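Local coordinates for FixG-related protein (Vibrio parahaemolyticus, PDB 2R39) that is of unknown function but forms the C-terminal immunoglobulin-like domain of a probable membrane protein thought to bind 4Fe-4S clusters and take part in electron transport, at residues A[44-49]-A[66-71]; A[56-61]-A[85-90]; A[13-18]-A[33-38]. All blocks are in the same frame, centred on the assembly; numbering follows the deposited sequence.

The three contacts lie in one immunoglobulin-like sandwich of two four-stranded antiparallel sheets. Interaction 3 comes first along the chain and pairs strands 11-17 and 31-41 of one sheet, its centre about 6 Å from that of the chain. Interaction 1 pairs strands 47-54 and 66-69 of the other sheet, its centre about 19 Å from that of interaction 3. Interaction 2 joins two inter-sheet loops, and its segments alternate with those of interaction 1 along the chain; the centres of these two lie about 31 Å apart, on opposite sides of the chain's centre. Interactions 2 and 3 reach the same sheet, centres about 18 Å apart. Interactions 1 and 3 thus each hold an edge strand.

Interaction 1 (A[44-49]-A[66-71]); sequences QQVQEY and TIQVEP
Tyr49 and Ile67, with Gln47 and Val69, form two antiparallel hydrogen-bonded pairs, and the four backbone bonds between them define the register. The Val69 N to Gln47 O bond measures 2.8 Å and is nearly straight, with 170° at the hydrogen. The short segments of strands 47-49 and 66-69 run at 159° to each other.

Packing is tight on the face that carries Tyr49, Ile67 and Val69. CG of Tyr49 is anti to the carbonyl carbon and beside the backbone N (chi1 -49°). The CD2-CE2 edge of the ring meets Val69: CE2 lies 3.4 Å from Val69 CG2, near the ring plane, and the two side chains meet at about a right angle. Ile67 CD1 reaches the same edge, 4.1 Å from Tyr49 CD2, while Ile67 CG1 approaches Tyr49 CB. Ile67 and Val69 also touch Leu75 of strand 74-83, which belongs to the facing sheet.

The solvent side is looser. Thr66 CG2 rests 3.6 Å from Glu48 OE2, while Thr66 OG1 is hydrogen-bonded to Asn50 OD1. Val46 CG2 lies 3.4 Å from Glu70 OE1, the two side chains being side by side. Beyond the strands, Pro71 CG comes within 3.4 Å of Gln44 O.

An edge strand paired antiparallel to its neighbour, one face in the core and the other exposed, is typical of the immunoglobulin-like beta sandwich.

Interaction 2 (A[56-61]-A[85-90]); sequences LNDVSW and PDKLNS
Leu56 and Leu88 supply the apolar part. Their side chains lie side by side and point the same way, with the CD2 methyls 3.6 Å apart, and both touch Phe114 of strand 106-115.

The aliphatic part of Lys87 lies against CB and the carboxylate of Asp58. Asp58 CB is 3.8 Å from Lys87 CB, and Lys87 CD lies 3.7 Å from Asp58 OD2. Bent at chi4 (-47°), the lysine leaves NZ 5.8 Å from that oxygen, so opposite charges are near but form no salt bridge. The other carboxylate oxygen, OD1, accepts a hydrogen bond from the backbone N of Asp84.

Polar bridging passes through water. One molecule accepts from Asn57 N and donates to Lys87 O, at 3.1 Å from each, and no direct hydrogen bond crosses the segments. The amides of Asn57 and Asn89 merely touch: ND2 of Asn57 is 3.7 Å from Asn89 OD1, and their planes stand 68° apart.

Leu88 N bonds back to Pro85 O, closing the 3-10 turn that presents Lys87. The connections 47-54 to 60-62 and 74-83 to 92-101 each pass from one sheet to the other, and meet at one end of the immunoglobulin-like sandwich.

Interaction 3 (A[13-18]-A[33-38]); sequences MSVIRD and NTYTLK
Arg17 reaches across Tyr35 to Asn33, and its course can be traced atom by atom. CB lies 3.7 Å from Tyr35 CD1. CG, anti to the backbone N (chi1 177°), stands 3.7 Å from Tyr35 CE1, approaching the ring obliquely, and CD passes the same carbon at 3.9 Å. The chain stays extended to NE, which donates to Asn33 OD1 at 3.1 Å, while NH2 donates to that oxygen at 3.0 Å. This is a side-on grip by two nitrogens on one atom. Asn33 OD1 lies in the guanidinium plane, whereas both nitrogens come from the same face of the amide, above its carbonyl plane, consistent with the 66° between the two planes. Asn33 OD1 also accepts from the backbone N of Ile115, so three donors converge on it.

At the end of the pairing, the hydroxyl of Thr34 donates to Asp18 OD2 at 2.6 Å, meeting the carboxylate on its anti side and 17° out of its plane. Four backbone bonds, from the Ser14-Lys38 and Ile16-Thr36 pairs, establish the antiparallel register. On the face shared with Arg17, Val15 CG2 packs 3.6 Å from Leu37 CD2, and the selenium of selenomethionine Met13 approaches Leu37 CD1.

Strand 11-17 is outermost in its sheet within this chain, and strand 31-41 pairs on its other side with strand 74-83. The Arg17, Tyr35 and Val15 face turns to the second sheet, where Phe97 of strand 92-101 meets Tyr35 edge-to-face and Arg113 O of strand 106-115 is hydrogen-bonded to Tyr35 OH.

Interaction 1 (A[44-49]-A[66-71])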
loop_
_atom_site.group_PDB
_atom_site.type_symbol
_atom_site.label_atom_id
_atom_site.label_comp_id
_atom_site.label_asym_id
_atom_site.label_seq_id
_atom_site.Cartn_x
_atom_site.Cartn_y
_atom_site.Cartn_z
ATOM N N GLN A 44 3.965 4.391 22.529
ATOM C CA GLN A 44 4.178 3.417 23.590
ATOM C C GLN A 44 2.923 2.589 23.866
ATOM O O GLN A 44 2.881 1.837 24.829
ATOM C CB GLN A 44 4.677 4.101 24.871
ATOM C CG GLN A 44 6.045 4.760 24.744
ATOM C CD GLN A 44 7.135 3.797 24.266
ATOM O OE1 GLN A 44 7.779 4.035 23.202
ATOM N NE2 GLN A 44 7.337 2.705 25.042
ATOM N N GLN A 45 1.915 2.722 23.002
ATOM C CA GLN A 45 0.679 1.942 23.100
ATOM C C GLN A 45 0.457 1.165 21.796
ATOM O O GLN A 45 0.987 1.555 20.747
ATOM C CB GLN A 45 -0.520 2.867 23.337
ATOM C CG GLN A 45 -0.610 3.520 24.720
ATOM C CD GLN A 45 -2.017 4.052 25.013
ATOM O OE1 GLN A 45 -2.761 4.437 24.094
ATOM N NE2 GLN A 45 -2.387 4.068 26.288
ATOM N N VAL A 46 -0.316 0.078 21.875
ATOM C CA VAL A 46 -0.802 -0.657 20.691
ATOM C C VAL A 46 -1.677 0.273 19.849
ATOM O O VAL A 46 -2.477 1.032 20.391
ATOM C CB VAL A 46 -1.635 -1.916 21.103
ATOM C CG1 VAL A 46 -2.158 -2.684 19.867
ATOM C CG2 VAL A 46 -0.823 -2.838 21.978
ATOM N N GLN A 47 -1.519 0.224 18.527
ATOM C CA GLN A 47 -2.318 1.049 17.627
ATOM C C GLN A 47 -2.941 0.208 16.500
ATOM O O GLN A 47 -2.452 -0.880 16.205
ATOM C CB GLN A 47 -1.462 2.193 17.049
ATOM C CG GLN A 47 -0.702 3.052 18.104
ATOM C CD GLN A 47 -1.607 3.914 18.974
ATOM O OE1 GLN A 47 -2.797 4.074 18.697
ATOM N NE2 GLN A 47 -1.037 4.473 20.050
ATOM N N GLU A 48 -4.014 0.718 15.883
ATOM C CA GLU A 48 -4.673 0.067 14.735
ATOM C C GLU A 48 -4.617 0.988 13.540
ATOM O O GLU A 48 -4.979 2.158 13.639
ATOM C CB GLU A 48 -6.155 -0.322 15.005
ATOM C CG GLU A 48 -6.903 -0.838 13.713
ATOM C CD GLU A 48 -8.404 -1.182 13.880
ATOM O OE1 GLU A 48 -8.721 -2.018 14.737
ATOM O OE2 GLU A 48 -9.253 -0.631 13.117
ATOM N N TYR A 49 -4.174 0.454 12.411
ATOM C CA TYR A 49 -4.052 1.236 11.174
ATOM C C TYR A 49 -4.914 0.619 10.058
ATOM O O TYR A 49 -5.104 -0.593 10.025
ATOM C CB TYR A 49 -2.578 1.346 10.729
ATOM C CG TYR A 49 -1.610 1.780 11.829
ATOM C CD1 TYR A 49 -1.733 3.016 12.453
ATOM C CD2 TYR A 49 -0.563 0.955 12.235
ATOM C CE1 TYR A 49 -0.834 3.420 13.462
ATOM C CE2 TYR A 49 0.345 1.360 13.234
ATOM C CZ TYR A 49 0.198 2.591 13.845
ATOM O OH TYR A 49 1.077 2.991 14.850
ATOM N N THR A 66 -6.133 -3.904 7.459
ATOM C CA THR A 66 -6.294 -3.346 8.786
ATOM C C THR A 66 -5.374 -4.158 9.682
ATOM O O THR A 66 -5.417 -5.390 9.650
ATOM C CB THR A 66 -7.769 -3.482 9.265
ATOM O OG1 THR A 66 -8.626 -2.737 8.391
ATOM C CG2 THR A 66 -7.941 -2.943 10.670
ATOM N N ILE A 67 -4.569 -3.483 10.495
ATOM C CA ILE A 67 -3.554 -4.156 11.320
ATOM C C ILE A 67 -3.487 -3.607 12.742
ATOM O O ILE A 67 -3.795 -2.439 12.965
ATOM C CB ILE A 67 -2.132 -4.047 10.683
ATOM C CG1 ILE A 67 -1.835 -2.595 10.275
ATOM C CG2 ILE A 67 -2.012 -4.943 9.469
ATOM C CD1 ILE A 67 -0.435 -2.347 9.769
ATOM N N GLN A 68 -3.106 -4.463 13.695
ATOM C CA GLN A 68 -2.776 -4.043 15.056
ATOM C C GLN A 68 -1.258 -4.099 15.235
ATOM O O GLN A 68 -0.634 -5.138 14.977
ATOM C CB GLN A 68 -3.432 -4.969 16.097
ATOM C CG GLN A 68 -4.841 -4.590 16.496
ATOM C CD GLN A 68 -5.386 -5.461 17.608
ATOM O OE1 GLN A 68 -4.627 -6.068 18.387
ATOM N NE2 GLN A 68 -6.710 -5.524 17.706
ATOM N N VAL A 69 -0.667 -2.988 15.670
ATOM C CA VAL A 69 0.793 -2.871 15.768
ATOM C C VAL A 69 1.227 -2.530 17.197
ATOM O O VAL A 69 0.702 -1.597 17.804
ATOM C CB VAL A 69 1.337 -1.812 14.772
ATOM C CG1 VAL A 69 2.869 -1.850 14.695
ATOM C CG2 VAL A 69 0.741 -2.032 13.393
ATOM N N GLU A 70 2.181 -3.300 17.726
ATOM C CA GLU A 70 2.662 -3.137 19.103
ATOM C C GLU A 70 3.623 -1.950 19.220
ATOM O O GLU A 70 4.188 -1.519 18.215
ATOM C CB GLU A 70 3.342 -4.428 19.591
ATOM C CG GLU A 70 2.400 -5.626 19.781
ATOM C CD GLU A 70 1.496 -5.492 20.994
ATOM O OE1 GLU A 70 1.886 -4.819 21.972
ATOM O OE2 GLU A 70 0.393 -6.076 20.984
ATOM N N PRO A 71 3.801 -1.399 20.443
ATOM C CA PRO A 71 4.743 -0.282 20.627
ATOM C C PRO A 71 6.133 -0.588 20.063
ATOM O O PRO A 71 6.735 -1.614 20.418
ATOM C CB PRO A 71 4.806 -0.115 22.146
ATOM C CG PRO A 71 3.553 -0.680 22.652
ATOM C CD PRO A 71 3.104 -1.744 21.693
#

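Interaction 2 (A[56-61]-A[85-90])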
loop_
_atom_site.group_PDB
_atom_site.type_symbol
_atom_site.label_atom_id
_atom_site.label_comp_id
_atom_site.label_asym_id
_atom_site.label_seq_id
_atom_site.Cartn_x
_atom_site.Cartn_y
_atom_site.Cartn_z
ATOM N N LEU A 56 -6.217 4.644 -8.599
ATOM C CA LEU A 56 -6.676 3.678 -9.621
ATOM C C LEU A 56 -8.195 3.696 -9.718
ATOM O O LEU A 56 -8.879 3.650 -8.695
ATOM C CB LEU A 56 -6.171 2.261 -9.288
ATOM C CG LEU A 56 -4.679 2.074 -9.592
ATOM C CD1 LEU A 56 -4.060 0.898 -8.825
ATOM C CD2 LEU A 56 -4.489 1.900 -11.110
ATOM N N ASN A 57 -8.717 3.770 -10.944
ATOM C CA ASN A 57 -10.172 3.836 -11.172
ATOM C C ASN A 57 -10.855 2.466 -11.091
ATOM O O ASN A 57 -12.070 2.348 -10.926
ATOM C CB ASN A 57 -10.453 4.524 -12.528
ATOM C CG ASN A 57 -10.004 5.980 -12.540
ATOM O OD1 ASN A 57 -9.807 6.598 -11.487
ATOM N ND2 ASN A 57 -9.867 6.534 -13.712
ATOM N N ASP A 58 -10.043 1.428 -11.201
ATOM C CA ASP A 58 -10.483 0.054 -11.030
ATOM C C ASP A 58 -9.278 -0.652 -10.444
ATOM O O ASP A 58 -8.174 -0.572 -11.000
ATOM C CB ASP A 58 -10.874 -0.565 -12.376
ATOM C CG ASP A 58 -11.145 -2.061 -12.277
ATOM O OD1 ASP A 58 -10.167 -2.852 -12.202
ATOM O OD2 ASP A 58 -12.326 -2.450 -12.278
ATOM N N VAL A 59 -9.459 -1.305 -9.296
ATOM C CA VAL A 59 -8.339 -1.984 -8.674
ATOM C C VAL A 59 -8.834 -3.044 -7.693
ATOM O O VAL A 59 -9.900 -2.895 -7.055
ATOM C CB VAL A 59 -7.324 -0.977 -8.005
ATOM C CG1 VAL A 59 -8.000 -0.139 -6.922
ATOM C CG2 VAL A 59 -6.080 -1.695 -7.442
ATOM N N SER A 60 -8.083 -4.136 -7.647
ATOM C CA SER A 60 -8.205 -5.144 -6.611
ATOM C C SER A 60 -7.027 -5.012 -5.662
ATOM O O SER A 60 -5.893 -4.746 -6.092
ATOM C CB SER A 60 -8.220 -6.539 -7.221
ATOM O OG SER A 60 -9.331 -6.693 -8.075
ATOM N N TRP A 61 -7.323 -5.135 -4.374
ATOM C CA TRP A 61 -6.324 -5.141 -3.316
ATOM C C TRP A 61 -6.130 -6.587 -2.869
ATOM O O TRP A 61 -7.104 -7.342 -2.722
ATOM C CB TRP A 61 -6.812 -4.275 -2.145
ATOM C CG TRP A 61 -5.889 -4.181 -0.962
ATOM C CD1 TRP A 61 -5.681 -5.144 0.012
ATOM C CD2 TRP A 61 -5.094 -3.049 -0.582
ATOM N NE1 TRP A 61 -4.786 -4.673 0.950
ATOM C CE2 TRP A 61 -4.413 -3.394 0.610
ATOM C CE3 TRP A 61 -4.875 -1.776 -1.145
ATOM C CZ2 TRP A 61 -3.522 -2.510 1.249
ATOM C CZ3 TRP A 61 -4.001 -0.895 -0.505
ATOM C CH2 TRP A 61 -3.334 -1.268 0.678
ATOM N N PRO A 85 -6.771 -3.822 -17.139
ATOM C CA PRO A 85 -5.990 -2.919 -18.012
ATOM C C PRO A 85 -6.869 -2.049 -18.918
ATOM O O PRO A 85 -6.469 -0.940 -19.284
ATOM C CB PRO A 85 -5.130 -3.880 -18.848
ATOM C CG PRO A 85 -5.857 -5.209 -18.798
ATOM C CD PRO A 85 -6.482 -5.245 -17.421
ATOM N N ASP A 86 -8.058 -2.548 -19.262
ATOM C CA ASP A 86 -9.039 -1.791 -20.042
ATOM C C ASP A 86 -9.520 -0.531 -19.329
ATOM O O ASP A 86 -10.027 0.388 -19.971
ATOM C CB ASP A 86 -10.248 -2.672 -20.405
ATOM C CG ASP A 86 -9.887 -3.800 -21.355
ATOM O OD1 ASP A 86 -8.795 -3.756 -21.960
ATOM O OD2 ASP A 86 -10.703 -4.733 -21.501
ATOM N N LYS A 87 -9.354 -0.473 -18.009
ATOM C CA LYS A 87 -9.799 0.691 -17.256
ATOM C C LYS A 87 -8.624 1.570 -16.775
ATOM O O LYS A 87 -8.828 2.564 -16.079
ATOM C CB LYS A 87 -10.741 0.256 -16.114
ATOM C CG LYS A 87 -12.017 -0.439 -16.671
ATOM C CD LYS A 87 -12.918 -1.001 -15.599
ATOM C CE LYS A 87 -14.128 -1.710 -16.227
ATOM N NZ LYS A 87 -14.753 -0.875 -17.289
ATOM N N LEU A 88 -7.396 1.197 -17.136
ATOM C CA LEU A 88 -6.225 2.035 -16.825
ATOM C C LEU A 88 -6.196 3.189 -17.827
ATOM O O LEU A 88 -6.496 2.992 -19.001
ATOM C CB LEU A 88 -4.916 1.226 -16.889
ATOM C CG LEU A 88 -4.689 0.094 -15.852
ATOM C CD1 LEU A 88 -3.440 -0.692 -16.232
ATOM C CD2 LEU A 88 -4.543 0.591 -14.439
ATOM N N ASN A 89 -5.845 4.389 -17.352
ATOM C CA ASN A 89 -5.774 5.583 -18.215
ATOM C C ASN A 89 -4.567 5.534 -19.154
ATOM O O ASN A 89 -4.630 5.995 -20.307
ATOM C CB ASN A 89 -5.726 6.857 -17.342
ATOM C CG ASN A 89 -7.058 7.126 -16.613
ATOM O OD1 ASN A 89 -8.109 6.592 -16.983
ATOM N ND2 ASN A 89 -7.006 7.961 -15.586
ATOM N N SER A 90 -3.483 4.958 -18.639
ATOM C CA SER A 90 -2.210 4.810 -19.349
ATOM C C SER A 90 -1.388 3.717 -18.658
ATOM O O SER A 90 -1.807 3.170 -17.646
ATOM C CB SER A 90 -1.423 6.113 -19.294
ATOM O OG SER A 90 -1.121 6.433 -17.946
HETATM O O HOH W 1 -7.298 2.628 -13.404
#

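Interaction 3 (A[13-18]-A[33-38])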
loop_
_atom_site.group_PDB
_atom_site.type_symbol
_atom_site.label_atom_id
_atom_site.label_comp_id
_atom_site.label_asym_id
_atom_site.label_seq_id
_atom_site.Cartn_x
_atom_site.Cartn_y
_atom_site.Cartn_z
HETATM N N MSE A 13 5.459 4.823 7.750
HETATM C CA MSE A 13 5.283 3.843 6.705
HETATM C C MSE A 13 6.207 4.169 5.559
HETATM O O MSE A 13 6.356 5.319 5.189
HETATM C CB MSE A 13 3.835 3.790 6.195
HETATM C CG MSE A 13 3.659 2.784 5.053
HETATM SE SE MSE A 13 1.832 2.552 4.447
HETATM C CE MSE A 13 1.522 4.376 3.777
ATOM N N SER A 14 6.816 3.137 5.006
ATOM C CA SER A 14 7.531 3.268 3.756
ATOM C C SER A 14 7.053 2.170 2.828
ATOM O O SER A 14 6.379 1.224 3.250
ATOM C CB SER A 14 9.059 3.257 3.962
ATOM O OG SER A 14 9.487 2.058 4.565
ATOM N N VAL A 15 7.344 2.346 1.551
ATOM C CA VAL A 15 6.844 1.465 0.506
ATOM C C VAL A 15 7.996 1.127 -0.411
ATOM O O VAL A 15 8.746 2.015 -0.803
ATOM C CB VAL A 15 5.740 2.155 -0.327
ATOM C CG1 VAL A 15 5.377 1.316 -1.576
ATOM C CG2 VAL A 15 4.500 2.400 0.539
ATOM N N ILE A 16 8.136 -0.159 -0.723
ATOM C CA ILE A 16 8.989 -0.602 -1.822
ATOM C C ILE A 16 8.118 -1.277 -2.868
ATOM O O ILE A 16 7.451 -2.284 -2.574
ATOM C CB ILE A 16 10.078 -1.606 -1.349
ATOM C CG1 ILE A 16 10.975 -0.968 -0.277
ATOM C CG2 ILE A 16 10.896 -2.106 -2.547
ATOM C CD1 ILE A 16 12.009 -1.908 0.324
ATOM N N ARG A 17 8.099 -0.715 -4.076
ATOM C CA ARG A 17 7.532 -1.407 -5.214
ATOM C C ARG A 17 8.665 -2.238 -5.799
ATOM O O ARG A 17 9.741 -1.719 -6.037
ATOM C CB ARG A 17 6.982 -0.429 -6.253
ATOM C CG ARG A 17 6.427 -1.111 -7.503
ATOM C CD ARG A 17 5.976 -0.089 -8.555
ATOM N NE ARG A 17 5.429 -0.786 -9.714
ATOM C CZ ARG A 17 6.179 -1.281 -10.697
ATOM N NH1 ARG A 17 7.498 -1.123 -10.663
ATOM N NH2 ARG A 17 5.616 -1.914 -11.721
ATOM N N ASP A 18 8.422 -3.526 -6.008
ATOM C CA ASP A 18 9.476 -4.441 -6.461
ATOM C C ASP A 18 10.001 -4.107 -7.848
ATOM O O ASP A 18 9.235 -3.805 -8.758
ATOM C CB ASP A 18 8.963 -5.873 -6.415
ATOM C CG ASP A 18 8.541 -6.272 -5.031
ATOM O OD1 ASP A 18 9.397 -6.232 -4.128
ATOM O OD2 ASP A 18 7.364 -6.602 -4.834
ATOM N N ASN A 33 0.699 -5.679 -9.757
ATOM C CA ASN A 33 1.984 -5.125 -9.304
ATOM C C ASN A 33 2.173 -5.530 -7.863
ATOM O O ASN A 33 1.211 -5.498 -7.101
ATOM C CB ASN A 33 1.998 -3.582 -9.334
ATOM C CG ASN A 33 2.375 -2.997 -10.687
ATOM O OD1 ASN A 33 2.750 -1.825 -10.776
ATOM N ND2 ASN A 33 2.242 -3.782 -11.739
ATOM N N THR A 34 3.398 -5.874 -7.474
ATOM C CA THR A 34 3.691 -6.235 -6.079
ATOM C C THR A 34 4.465 -5.148 -5.327
ATOM O O THR A 34 5.280 -4.412 -5.910
ATOM C CB THR A 34 4.462 -7.562 -5.957
ATOM O OG1 THR A 34 5.696 -7.466 -6.678
ATOM C CG2 THR A 34 3.635 -8.735 -6.486
ATOM N N TYR A 35 4.200 -5.081 -4.022
ATOM C CA TYR A 35 4.723 -4.062 -3.118
ATOM C C TYR A 35 5.048 -4.672 -1.760
ATOM O O TYR A 35 4.472 -5.696 -1.379
ATOM C CB TYR A 35 3.678 -2.960 -2.886
ATOM C CG TYR A 35 3.117 -2.351 -4.150
ATOM C CD1 TYR A 35 3.696 -1.220 -4.717
ATOM C CD2 TYR A 35 2.005 -2.915 -4.786
ATOM C CE1 TYR A 35 3.172 -0.652 -5.898
ATOM C CE2 TYR A 35 1.487 -2.365 -5.960
ATOM C CZ TYR A 35 2.074 -1.238 -6.508
ATOM O OH TYR A 35 1.549 -0.691 -7.657
ATOM N N THR A 36 5.943 -4.020 -1.022
ATOM C CA THR A 36 6.083 -4.284 0.409
ATOM C C THR A 36 5.927 -2.986 1.194
ATOM O O THR A 36 6.652 -2.009 0.961
ATOM C CB THR A 36 7.423 -4.962 0.731
ATOM O OG1 THR A 36 7.540 -6.149 -0.058
ATOM C CG2 THR A 36 7.503 -5.337 2.212
ATOM N N LEU A 37 4.952 -2.970 2.096
ATOM C CA LEU A 37 4.784 -1.852 3.019
ATOM C C LEU A 37 5.572 -2.116 4.305
ATOM O O LEU A 37 5.510 -3.205 4.845
ATOM C CB LEU A 37 3.300 -1.625 3.351
ATOM C CG LEU A 37 2.256 -1.519 2.233
ATOM C CD1 LEU A 37 0.886 -1.077 2.797
ATOM C CD2 LEU A 37 2.675 -0.599 1.130
ATOM N N LYS A 38 6.318 -1.120 4.773
ATOM C CA LYS A 38 6.956 -1.173 6.091
ATOM C C LYS A 38 6.250 -0.184 7.007
ATOM O O LYS A 38 6.171 1.002 6.701
ATOM C CB LYS A 38 8.442 -0.824 5.982
ATOM C CG LYS A 38 9.190 -0.787 7.322
ATOM C CD LYS A 38 10.673 -0.427 7.148
ATOM C CE LYS A 38 11.460 -1.561 6.492
ATOM N NZ LYS A 38 12.937 -1.289 6.356
#